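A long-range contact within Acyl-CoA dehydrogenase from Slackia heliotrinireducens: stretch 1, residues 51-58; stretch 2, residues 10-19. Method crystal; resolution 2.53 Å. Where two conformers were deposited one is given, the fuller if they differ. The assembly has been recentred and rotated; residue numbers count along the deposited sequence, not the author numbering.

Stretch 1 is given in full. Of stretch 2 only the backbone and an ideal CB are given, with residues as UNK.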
# COMPACT_ATOMS: atom_id res chain seq x y z
N ASP A 51 1.06 24.07 -36.44
CA ASP A 51 2.05 24.80 -37.22
C ASP A 51 3.43 24.58 -36.66
O ASP A 51 4.40 25.12 -37.16
CB ASP A 51 1.74 26.29 -37.22
CG ASP A 51 0.63 26.64 -38.16
OD1 ASP A 51 0.33 25.84 -39.06
OD2 ASP A 51 0.04 27.72 -37.99
N LEU A 52 3.52 23.78 -35.61
CA LEU A 52 4.77 23.57 -34.91
C LEU A 52 5.81 22.89 -35.78
O LEU A 52 5.48 22.09 -36.64
CB LEU A 52 4.54 22.71 -33.69
CG LEU A 52 4.42 23.43 -32.36
CD1 LEU A 52 4.12 22.42 -31.27
CD2 LEU A 52 5.70 24.17 -32.06
N ASP A 53 7.07 23.21 -35.54
CA ASP A 53 8.12 22.51 -36.23
C ASP A 53 8.44 21.29 -35.40
O ASP A 53 9.03 21.39 -34.35
CB ASP A 53 9.37 23.37 -36.35
CG ASP A 53 10.52 22.64 -37.00
OD1 ASP A 53 11.67 23.08 -36.87
OD2 ASP A 53 10.28 21.61 -37.65
N PHE A 54 8.08 20.13 -35.92
CA PHE A 54 8.20 18.91 -35.18
C PHE A 54 9.50 18.22 -35.49
O PHE A 54 9.71 17.09 -35.13
CB PHE A 54 7.00 18.00 -35.44
CG PHE A 54 5.75 18.45 -34.75
CD1 PHE A 54 5.64 18.39 -33.39
CD2 PHE A 54 4.69 18.93 -35.48
CE1 PHE A 54 4.49 18.80 -32.76
CE2 PHE A 54 3.54 19.34 -34.85
CZ PHE A 54 3.44 19.28 -33.49
N ASN A 55 10.38 18.93 -36.19
CA ASN A 55 11.71 18.44 -36.47
C ASN A 55 11.67 17.15 -37.26
O ASN A 55 12.48 16.27 -37.05
CB ASN A 55 12.48 18.23 -35.18
CG ASN A 55 13.97 18.25 -35.39
OD1 ASN A 55 14.48 18.93 -36.27
ND2 ASN A 55 14.69 17.50 -34.57
N GLY A 56 10.71 17.06 -38.16
CA GLY A 56 10.67 16.00 -39.14
C GLY A 56 10.06 14.72 -38.63
O GLY A 56 9.94 13.76 -39.35
N PHE A 57 9.67 14.72 -37.37
CA PHE A 57 8.98 13.57 -36.83
C PHE A 57 7.56 13.52 -37.35
O PHE A 57 6.99 14.54 -37.67
CB PHE A 57 9.00 13.60 -35.32
CG PHE A 57 10.31 13.20 -34.75
CD1 PHE A 57 10.66 11.87 -34.70
CD2 PHE A 57 11.20 14.14 -34.30
CE1 PHE A 57 11.88 11.49 -34.18
CE2 PHE A 57 12.41 13.76 -33.79
CZ PHE A 57 12.75 12.44 -33.73
N GLY A 58 7.00 12.33 -37.43
CA GLY A 58 5.62 12.17 -37.80
C GLY A 58 4.70 12.30 -36.59
O GLY A 58 4.28 11.29 -36.02
N UNK A 10 19.80 13.73 -30.51
CA UNK A 10 19.74 15.17 -30.78
C UNK A 10 18.42 15.58 -31.39
O UNK A 10 17.86 16.62 -31.02
CB UNK A 10 20.88 15.59 -31.71
N UNK A 11 17.94 14.79 -32.35
CA UNK A 11 16.68 15.07 -33.03
C UNK A 11 15.52 15.10 -32.04
O UNK A 11 14.75 16.05 -32.02
CB UNK A 11 16.42 14.03 -34.12
N UNK A 12 15.44 14.07 -31.20
CA UNK A 12 14.43 14.03 -30.15
C UNK A 12 14.55 15.22 -29.19
O UNK A 12 13.54 15.82 -28.79
CB UNK A 12 14.54 12.72 -29.37
N UNK A 13 15.77 15.60 -28.84
CA UNK A 13 15.96 16.73 -27.95
C UNK A 13 15.53 18.05 -28.59
O UNK A 13 14.98 18.92 -27.92
CB UNK A 13 17.43 16.81 -27.52
N UNK A 14 15.79 18.20 -29.89
CA UNK A 14 15.39 19.44 -30.56
C UNK A 14 13.86 19.56 -30.59
O UNK A 14 13.31 20.65 -30.39
CB UNK A 14 15.96 19.49 -31.98
N UNK A 15 13.19 18.43 -30.83
CA UNK A 15 11.73 18.36 -30.79
C UNK A 15 11.21 18.90 -29.47
O UNK A 15 10.32 19.77 -29.43
CB UNK A 15 11.25 16.92 -31.00
N UNK A 16 11.79 18.41 -28.38
CA UNK A 16 11.44 18.88 -27.06
C UNK A 16 11.63 20.37 -26.93
O UNK A 16 10.79 21.06 -26.35
CB UNK A 16 12.27 18.15 -26.00
N UNK A 17 12.74 20.87 -27.47
CA UNK A 17 13.03 22.30 -27.39
C UNK A 17 11.93 23.09 -28.06
O UNK A 17 11.45 24.10 -27.53
CB UNK A 17 14.38 22.62 -28.03
N UNK A 18 11.51 22.62 -29.24
CA UNK A 18 10.47 23.29 -30.01
C UNK A 18 9.14 23.27 -29.26
O UNK A 18 8.45 24.28 -29.18
CB UNK A 18 10.31 22.63 -31.38
N UNK A 19 8.80 22.11 -28.70
CA UNK A 19 7.55 21.98 -27.96
C UNK A 19 7.57 22.82 -26.68
O UNK A 19 6.59 23.47 -26.36
CB UNK A 19 7.29 20.51 -27.62

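Stretch 2 is helical throughout, with phi near -60° and psi near -45°, so every position favours a helix former. Stretch 1 is irregular and offers two aromatic rings, an asparagine side chain and backbone carbonyls.

Position 10 has its CB sideways, with nothing of stretch 1 within 5.5 Å. Almost any helix former would suit, polar ones included. It is Arg10, whose end leads away.

Position 11 also points sideways. The ideal CB lies 3.9 Å from Asn55 ND2 and 4.0 Å from Phe57 CZ, so a small or polar residue would suit, perhaps an acceptor near the amide. It is Asp11. Its side chain comes no closer than 3.9 Å, OD1 to Asn55 ND2. The hydrogen bond comes from the backbone: Asn55 ND2 donates to Asp11 O at 2.9 Å. The same oxygen lies at the edge of the Phe57 ring, 3.7 Å from Phe57 CE2.

Position 12 points away, but its ideal CB is 4.7 Å from Phe57 CZ. A side chain with aliphatic carbons would suit, polar-ended or not. It is Glu12, with CG 3.9 Å from Phe57 CZ.

Position 13 points away and meets nothing of stretch 1. Many residues would do. It is Gln13, whose NE2 is hydrogen-bonded elsewhere in the structure.

Position 14 points toward stretch 1, with the ideal CB 3.5 Å from Asn55 ND2. Alanine or a long chain able to turn outward would suit. It is Arg14: CB makes the contact and the end leads away.

Position 15 points sideways, yet Phe54 and Phe57 are both within reach. Leucine, methionine or isoleucine would suit. It is Leu15, chi1 t and chi2 p. CD1 meets the edge of the Phe54 ring, 3.8 Å from Phe54 CD1, while CD2 lies 3.9 Å from Phe57 CD2. CD1 is also 3.3 Å from Phe54 O.

Positions 16 and 17 are out of reach, and stretch 1 sets no preference. They are Leu16 and Asn17.

Position 18 points toward stretch 1, its ideal CB 3.5 Å from Asp53 O. That carbonyl calls for a donor; histidine, asparagine, glutamine or serine could be considered. It is His18, chi1 m, with ND1 donating to Asp53 O at 2.9 Å. CE1 comes 3.3 Å from Asp53 OD1.

Position 19 points sideways, its ideal CB 5.2 Å from Leu52 CD1. An aliphatic residue would suit. It is Val19, with CG2 4.6 Å from Leu52 CD1.

Stretch 2 10-19: RDEQRLLNHV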
# COMPACT_ATOMS: atom_id res chain seq x y z
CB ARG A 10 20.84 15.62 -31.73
CG ARG A 10 22.16 15.77 -31.11
CD ARG A 10 22.56 17.21 -30.85
NE ARG A 10 23.81 17.15 -30.12
CZ ARG A 10 25.00 17.17 -30.69
NH1 ARG A 10 26.09 17.07 -29.94
NH2 ARG A 10 25.11 17.31 -32.01
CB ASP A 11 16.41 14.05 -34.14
CG ASP A 11 17.34 14.22 -35.34
OD1 ASP A 11 17.75 15.37 -35.62
OD2 ASP A 11 17.66 13.21 -35.99
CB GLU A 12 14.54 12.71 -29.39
CG GLU A 12 14.03 11.51 -30.22
CD GLU A 12 14.53 10.15 -29.72
OE1 GLU A 12 15.42 10.12 -28.83
OE2 GLU A 12 14.04 9.10 -30.21
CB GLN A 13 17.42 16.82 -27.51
CG GLN A 13 17.81 15.77 -26.50
CD GLN A 13 19.32 15.62 -26.36
OE1 GLN A 13 20.09 16.43 -26.88
NE2 GLN A 13 19.74 14.58 -25.65
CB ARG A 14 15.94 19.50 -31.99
CG ARG A 14 17.37 19.95 -32.07
CD ARG A 14 17.73 20.41 -33.47
NE ARG A 14 19.05 21.04 -33.52
CZ ARG A 14 20.17 20.40 -33.85
NH1 ARG A 14 20.14 19.11 -34.15
NH2 ARG A 14 21.32 21.05 -33.88
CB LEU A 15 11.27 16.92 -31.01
CG LEU A 15 9.78 16.60 -30.82
CD1 LEU A 15 8.95 17.29 -31.88
CD2 LEU A 15 9.54 15.09 -30.86
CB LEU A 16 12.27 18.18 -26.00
CG LEU A 16 11.61 16.97 -25.42
CD1 LEU A 16 12.64 16.26 -24.60
CD2 LEU A 16 10.47 17.43 -24.56
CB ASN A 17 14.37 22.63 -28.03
CG ASN A 17 15.55 22.02 -27.31
OD1 ASN A 17 15.45 21.64 -26.14
ND2 ASN A 17 16.68 21.92 -28.00
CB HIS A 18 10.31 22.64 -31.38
CG HIS A 18 11.56 22.67 -32.20
ND1 HIS A 18 11.65 22.06 -33.44
CD2 HIS A 18 12.77 23.24 -31.98
CE1 HIS A 18 12.86 22.25 -33.93
NE2 HIS A 18 13.56 22.97 -33.07
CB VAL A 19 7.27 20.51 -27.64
CG1 VAL A 19 6.08 20.39 -26.70
CG2 VAL A 19 7.02 19.75 -28.94
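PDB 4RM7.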